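Local coordinates for protein possible HxlR family transcriptional factor (Thermoplasma volcanium, PDB 3DF8) that probably binds DNA and regulates transcription, as a winged helix-turn-helix protein of the HxlR family, at residues Leu23-Thr29 against Arg62-Leu67; Arg42-Ile48 against Thr81-Leu85. Numbering follows the deposited sequence.

Contact 1 of 2, residues Leu23-Thr29 against Arg62-Leu67. With ACT (acetate ion), chain C.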
loop_
_atom_site.group_PDB
_atom_site.type_symbol
_atom_site.label_atom_id
_atom_site.label_comp_id
_atom_site.label_asym_id
_atom_site.label_seq_id
_atom_site.Cartn_x
_atom_site.Cartn_y
_atom_site.Cartn_z
ATOM N N LEU A 23 -7.669 -0.885 5.325
ATOM C CA LEU A 23 -8.215 0.314 4.665
ATOM C C LEU A 23 -7.246 0.815 3.598
ATOM O O LEU A 23 -7.649 1.058 2.443
ATOM C CB LEU A 23 -8.458 1.408 5.694
ATOM C CG LEU A 23 -8.849 2.788 5.143
ATOM C CD1 LEU A 23 -10.053 2.737 4.160
ATOM C CD2 LEU A 23 -9.104 3.749 6.319
ATOM N N LEU A 24 -5.977 0.925 3.984
ATOM C CA LEU A 24 -4.956 1.434 3.075
ATOM C C LEU A 24 -4.867 0.662 1.764
ATOM O O LEU A 24 -4.545 1.244 0.729
ATOM C CB LEU A 24 -3.597 1.506 3.770
ATOM C CG LEU A 24 -3.133 2.908 4.179
ATOM C CD1 LEU A 24 -2.412 3.544 3.010
ATOM C CD2 LEU A 24 -4.251 3.835 4.702
ATOM N N GLY A 25 -5.177 -0.622 1.812
ATOM C CA GLY A 25 -5.137 -1.465 0.613
ATOM C C GLY A 25 -6.340 -1.374 -0.320
ATOM O O GLY A 25 -6.221 -1.686 -1.503
ATOM N N LYS A 26 -7.494 -0.966 0.200
ATOM C CA LYS A 26 -8.699 -0.862 -0.612
ATOM C C LYS A 26 -8.460 0.076 -1.800
ATOM O O LYS A 26 -7.736 1.087 -1.668
ATOM C CB LYS A 26 -9.862 -0.338 0.231
ATOM C CG LYS A 26 -10.352 -1.316 1.266
ATOM C CD LYS A 26 -11.582 -0.775 1.974
ATOM C CE LYS A 26 -11.765 -1.497 3.308
ATOM N NZ LYS A 26 -13.193 -1.894 3.552
ATOM N N LYS A 27 -9.093 -0.256 -2.929
ATOM C CA LYS A 27 -8.912 0.479 -4.167
ATOM C C LYS A 27 -9.056 1.983 -3.906
ATOM O O LYS A 27 -10.021 2.405 -3.261
ATOM C CB LYS A 27 -9.912 0.015 -5.237
ATOM C CG LYS A 27 -9.518 0.502 -6.603
ATOM C CD LYS A 27 -10.386 -0.102 -7.723
ATOM C CE LYS A 27 -9.906 0.432 -9.065
ATOM N NZ LYS A 27 -8.395 0.449 -9.105
ATOM N N TYR A 28 -8.088 2.768 -4.405
ATOM C CA TYR A 28 -8.088 4.240 -4.328
ATOM C C TYR A 28 -7.578 4.877 -3.040
ATOM O O TYR A 28 -7.311 6.067 -3.021
ATOM C CB TYR A 28 -9.459 4.833 -4.685
ATOM C CG TYR A 28 -9.945 4.470 -6.080
ATOM C CD1 TYR A 28 -11.063 3.652 -6.247
ATOM C CD2 TYR A 28 -9.310 4.977 -7.227
ATOM C CE1 TYR A 28 -11.514 3.333 -7.510
ATOM C CE2 TYR A 28 -9.766 4.656 -8.487
ATOM C CZ TYR A 28 -10.867 3.839 -8.621
ATOM O OH TYR A 28 -11.348 3.523 -9.870
ATOM N N THR A 29 -7.468 4.114 -1.959
ATOM C CA THR A 29 -7.195 4.770 -0.652
ATOM C C THR A 29 -5.862 5.478 -0.671
ATOM O O THR A 29 -5.759 6.627 -0.227
ATOM C CB THR A 29 -7.295 3.787 0.530
ATOM O OG1 THR A 29 -8.597 3.174 0.533
ATOM C CG2 THR A 29 -7.075 4.532 1.897
ATOM N N ARG A 62 -17.182 6.843 0.548
ATOM C CA ARG A 62 -17.015 5.718 1.484
ATOM C C ARG A 62 -15.588 5.696 2.022
ATOM O O ARG A 62 -15.371 5.490 3.223
ATOM C CB ARG A 62 -17.364 4.371 0.829
ATOM C CG ARG A 62 -17.371 3.195 1.813
ATOM C CD ARG A 62 -17.713 1.847 1.172
ATOM N NE ARG A 62 -16.812 0.800 1.654
ATOM C CZ ARG A 62 -16.983 -0.511 1.506
ATOM N NH1 ARG A 62 -18.060 -1.006 0.898
ATOM N NH2 ARG A 62 -16.057 -1.335 1.985
ATOM N N ARG A 63 -14.612 5.925 1.136
ATOM C CA ARG A 63 -13.210 5.941 1.587
ATOM C C ARG A 63 -12.873 7.144 2.480
ATOM O O ARG A 63 -12.167 7.008 3.496
ATOM C CB ARG A 63 -12.219 5.923 0.409
ATOM C CG ARG A 63 -12.262 4.695 -0.443
ATOM C CD ARG A 63 -11.777 3.425 0.222
ATOM N NE ARG A 63 -11.621 2.485 -0.868
ATOM C CZ ARG A 63 -12.610 1.693 -1.292
ATOM N NH1 ARG A 63 -13.780 1.670 -0.635
ATOM N NH2 ARG A 63 -12.427 0.907 -2.336
ATOM N N ILE A 64 -13.448 8.297 2.139
ATOM C CA ILE A 64 -13.279 9.496 2.944
ATOM C C ILE A 64 -13.849 9.230 4.345
ATOM O O ILE A 64 -13.204 9.581 5.326
ATOM C CB ILE A 64 -13.913 10.729 2.254
ATOM C CG1 ILE A 64 -12.933 11.196 1.152
ATOM C CG2 ILE A 64 -14.187 11.853 3.296
ATOM C CD1 ILE A 64 -13.360 12.504 0.438
ATOM N N LYS A 65 -15.016 8.607 4.442
ATOM C CA LYS A 65 -15.591 8.346 5.768
ATOM C C LYS A 65 -14.641 7.438 6.568
ATOM O O LYS A 65 -14.425 7.668 7.770
ATOM C CB LYS A 65 -16.940 7.679 5.637
ATOM C CG LYS A 65 -17.512 7.258 6.964
ATOM C CD LYS A 65 -18.780 6.470 6.785
ATOM C CE LYS A 65 -19.116 5.770 8.097
ATOM N NZ LYS A 65 -19.191 6.785 9.186
ATOM N N ASP A 66 -14.075 6.425 5.908
ATOM C CA ASP A 66 -13.265 5.449 6.638
ATOM C C ASP A 66 -12.000 6.184 7.056
ATOM O O ASP A 66 -11.453 5.919 8.133
ATOM C CB ASP A 66 -12.883 4.245 5.771
ATOM C CG ASP A 66 -14.037 3.310 5.496
ATOM O OD1 ASP A 66 -15.029 3.313 6.263
ATOM O OD2 ASP A 66 -13.887 2.552 4.501
ATOM N N LEU A 67 -11.529 7.067 6.173
ATOM C CA LEU A 67 -10.317 7.836 6.487
ATOM C C LEU A 67 -10.506 8.822 7.642
ATOM O O LEU A 67 -9.589 9.027 8.453
ATOM C CB LEU A 67 -9.747 8.551 5.245
ATOM C CG LEU A 67 -9.048 7.650 4.228
ATOM C CD1 LEU A 67 -8.958 8.397 2.839
ATOM C CD2 LEU A 67 -7.702 7.101 4.646
HETATM C C ACT C . -6.073 1.234 -7.444
HETATM O O ACT C . -6.521 2.198 -8.115
HETATM O OXT ACT C . -6.032 0.127 -8.040
HETATM C CH3 ACT C . -5.636 1.385 -6.016
#
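Arg63 lays its side chain across the turn Lys26-Thr29, with one face of the guanidinium over Lys26 CB, which comes within 3.5 Å of Arg63 NE. The edge of the group is turned to the carbonyl of Lys27, whose O atom accepts a forked pair of hydrogen bonds, 2.9 Å from Arg63 NE and 3.0 Å from Arg63 NH2. That carbonyl belongs to the central peptide of a type II beta turn, closed by Thr29 N to Lys26 O at 3.1 Å, so the arginine fastens the short link between helix 21-25 and helix 29-36, with Tyr28 as the N-cap of the latter. Next to these polar bonds the contact is greasy: Leu23 CD1 sits 3.6 Å from Asp66 CB, and Leu67 CD2 touches both Leu23 CD2, at 4.0 Å, and Thr29 CG2, at 3.8 Å. Leu67 and Arg63 also touch Ile32 on helix 29-36. At the outer edge Lys26 NZ and Arg62 NH2, two like charges, come within 3.3 Å without bonding; Asp66 OD2, 4.6 Å from Lys26 NZ, is near but beyond a salt bridge. On the far side of the turn Lys27 NZ holds an acetate, probably from the crystallisation liquor, with its O atom at 2.7 Å. Helix 57-69, consistent with the recognition helix of a winged helix-turn-helix domain, is thus packed against helix 21-25 and the turn that leads into helix 29-36.

Contact 2 of 2, residues Arg42-Ile48 against Thr81-Leu85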
loop_
_atom_site.group_PDB
_atom_site.type_symbol
_atom_site.label_atom_id
_atom_site.label_comp_id
_atom_site.label_asym_id
_atom_site.label_seq_id
_atom_site.Cartn_x
_atom_site.Cartn_y
_atom_site.Cartn_z
ATOM N N ARG A 42 -7.025 23.649 0.797
ATOM C CA ARG A 42 -7.976 22.570 1.055
ATOM C C ARG A 42 -8.799 22.317 -0.209
ATOM O O ARG A 42 -9.232 23.258 -0.872
ATOM C CB ARG A 42 -8.914 22.943 2.206
ATOM C CG ARG A 42 -8.217 23.137 3.544
ATOM C CD ARG A 42 -9.220 23.432 4.654
ATOM N NE ARG A 42 -10.038 22.239 4.908
ATOM C CZ ARG A 42 -9.801 21.364 5.880
ATOM N NH1 ARG A 42 -8.763 21.570 6.710
ATOM N NH2 ARG A 42 -10.590 20.292 6.024
ATOM N N GLN A 43 -9.069 21.045 -0.487
ATOM C CA GLN A 43 -9.810 20.638 -1.696
ATOM C C GLN A 43 -11.233 20.268 -1.361
ATOM O O GLN A 43 -11.471 19.669 -0.320
ATOM C CB GLN A 43 -9.118 19.425 -2.303
ATOM C CG GLN A 43 -7.612 19.685 -2.435
ATOM C CD GLN A 43 -6.822 18.460 -2.896
ATOM O OE1 GLN A 43 -7.335 17.611 -3.629
ATOM N NE2 GLN A 43 -5.570 18.385 -2.490
ATOM N N ASN A 44 -12.157 20.579 -2.270
ATOM C CA ASN A 44 -13.536 20.121 -2.130
ATOM C C ASN A 44 -13.664 18.748 -2.760
ATOM O O ASN A 44 -12.674 18.219 -3.307
ATOM C CB ASN A 44 -14.524 21.147 -2.703
ATOM C CG ASN A 44 -14.352 21.395 -4.206
ATOM O OD1 ASN A 44 -13.951 20.519 -4.977
ATOM N ND2 ASN A 44 -14.647 22.614 -4.621
ATOM N N PHE A 45 -14.861 18.164 -2.684
ATOM C CA PHE A 45 -15.060 16.779 -3.089
ATOM C C PHE A 45 -14.843 16.602 -4.574
ATOM O O PHE A 45 -14.196 15.622 -4.995
ATOM C CB PHE A 45 -16.447 16.371 -2.694
ATOM C CG PHE A 45 -16.741 14.928 -2.875
ATOM C CD1 PHE A 45 -16.582 14.030 -1.818
ATOM C CD2 PHE A 45 -17.286 14.472 -4.090
ATOM C CE1 PHE A 45 -16.918 12.671 -1.977
ATOM C CE2 PHE A 45 -17.646 13.126 -4.259
ATOM C CZ PHE A 45 -17.448 12.230 -3.199
ATOM N N ASN A 46 -15.317 17.571 -5.353
ATOM C CA ASN A 46 -15.112 17.522 -6.812
ATOM C C ASN A 46 -13.651 17.604 -7.202
ATOM O O ASN A 46 -13.225 16.924 -8.133
ATOM C CB ASN A 46 -15.879 18.614 -7.564
ATOM C CG ASN A 46 -15.738 18.474 -9.064
ATOM O OD1 ASN A 46 -16.270 17.539 -9.654
ATOM N ND2 ASN A 46 -15.027 19.407 -9.697
ATOM N N ASP A 47 -12.883 18.436 -6.490
ATOM C CA ASP A 47 -11.425 18.606 -6.740
ATOM C C ASP A 47 -10.717 17.243 -6.610
ATOM O O ASP A 47 -9.869 16.860 -7.432
ATOM C CB ASP A 47 -10.753 19.515 -5.688
ATOM C CG ASP A 47 -11.098 20.997 -5.819
ATOM O OD1 ASP A 47 -11.374 21.473 -6.968
ATOM O OD2 ASP A 47 -11.042 21.692 -4.744
ATOM N N ILE A 48 -11.050 16.555 -5.523
ATOM C CA ILE A 48 -10.468 15.250 -5.195
ATOM C C ILE A 48 -10.866 14.222 -6.248
ATOM O O ILE A 48 -10.012 13.547 -6.823
ATOM C CB ILE A 48 -10.897 14.761 -3.803
ATOM C CG1 ILE A 48 -10.404 15.725 -2.728
ATOM C CG2 ILE A 48 -10.316 13.396 -3.510
ATOM C CD1 ILE A 48 -11.219 15.587 -1.376
ATOM N N THR A 81 -17.322 23.070 1.674
ATOM C CA THR A 81 -16.867 21.882 2.400
ATOM C C THR A 81 -15.587 21.391 1.755
ATOM O O THR A 81 -15.532 21.159 0.526
ATOM C CB THR A 81 -17.917 20.774 2.340
ATOM O OG1 THR A 81 -19.109 21.260 2.968
ATOM C CG2 THR A 81 -17.445 19.536 3.098
ATOM N N THR A 82 -14.551 21.247 2.574
ATOM C CA THR A 82 -13.232 20.867 2.071
ATOM C C THR A 82 -12.622 19.787 2.970
ATOM O O THR A 82 -13.114 19.572 4.079
ATOM C CB THR A 82 -12.273 22.076 2.009
ATOM O OG1 THR A 82 -12.158 22.645 3.311
ATOM C CG2 THR A 82 -12.782 23.137 1.001
ATOM N N TYR A 83 -11.545 19.158 2.487
ATOM C CA TYR A 83 -10.939 18.000 3.133
ATOM C C TYR A 83 -9.424 18.229 3.171
ATOM O O TYR A 83 -8.840 18.877 2.299
ATOM C CB TYR A 83 -11.284 16.723 2.326
ATOM C CG TYR A 83 -12.804 16.481 2.134
ATOM C CD1 TYR A 83 -13.496 15.613 2.979
ATOM C CD2 TYR A 83 -13.534 17.153 1.143
ATOM C CE1 TYR A 83 -14.913 15.408 2.820
ATOM C CE2 TYR A 83 -14.936 16.956 0.988
ATOM C CZ TYR A 83 -15.589 16.093 1.838
ATOM O OH TYR A 83 -16.951 15.927 1.669
ATOM N N ALA A 84 -8.803 17.673 4.196
ATOM C CA ALA A 84 -7.376 17.773 4.354
ATOM C C ALA A 84 -6.902 16.578 5.168
ATOM O O ALA A 84 -7.646 15.983 5.955
ATOM C CB ALA A 84 -6.997 19.075 5.095
ATOM N N LEU A 85 -5.632 16.259 5.000
ATOM C CA LEU A 85 -5.004 15.249 5.845
ATOM C C LEU A 85 -4.785 15.817 7.258
ATOM O O LEU A 85 -4.422 17.005 7.450
ATOM C CB LEU A 85 -3.656 14.885 5.237
ATOM C CG LEU A 85 -3.745 14.150 3.898
ATOM C CD1 LEU A 85 -2.325 14.013 3.406
ATOM C CD2 LEU A 85 -4.406 12.770 4.070
HETATM O O HOH W 1 -6.735 19.148 0.720
HETATM O O HOH W 2 -16.985 19.511 -1.098
#
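Thr81 begins the strand with its carbonyl facing the start of helix 45-50: Asn44 CA lies 3.5 Å from Thr81 O in a CA-H...O contact, and a water donates to Thr81 O and accepts from Phe45 N. At Thr82 the side chain turns to Arg42, whose NE donates to Thr82 OG1 at 2.7 Å while its NH2 reaches Thr82 O at 3.3 Å; the same guanidinium forms a salt bridge with Glu74 on the partner strand. Tyr83 makes the one beta bridge, an antiparallel hydrogen-bonded pair with Gln43, its N 2.9 Å from Gln43 O. A second water spans the other half of the pair, from Gln43 N to Tyr83 O. The Tyr83 ring packs against the first turn of helix 45-50, its CD2 3.8 Å from Ile48 CD1 and its CE2 4.0 Å from Phe45 CB. Ala84 puts CB over one face of the Arg42 guanidinium, 3.5 Å from NH1. Helix 45-50 opens with a capping box, Asp47 N to Asn44 OD1 at 2.8 Å and Asn44 N to Asp47 OD2 at 2.9 Å. A segment before the helix-turn-helix that pairs with the wing hairpin 73-85, here through a single bridge, is characteristic of the winged-helix fold.

From the N terminus the chain leaves strands 3-7 and 10-14 and enters helix 21-25, where the first segment of contact 1 begins. It runs through helix 29-36 to Arg42-Ile48, then to helix 57-69, whose arrival closes contact 1 over 32 intervening residues. The hairpin of 73-77 and 81-85 follows and closes contact 2 over an equally long span. The segments alternate along the chain, so the two loops cross. Helix 57-69 joins them in space as well: Ile64, which does not reach Leu23-Thr29, packs with CG2 3.7 Å from Tyr83 CE1 and CD1 4.2 Å from Ile48 CD1, so helix 57-69, held to helix 21-25 through contact 1, is also joined to helix 45-50 and the wing.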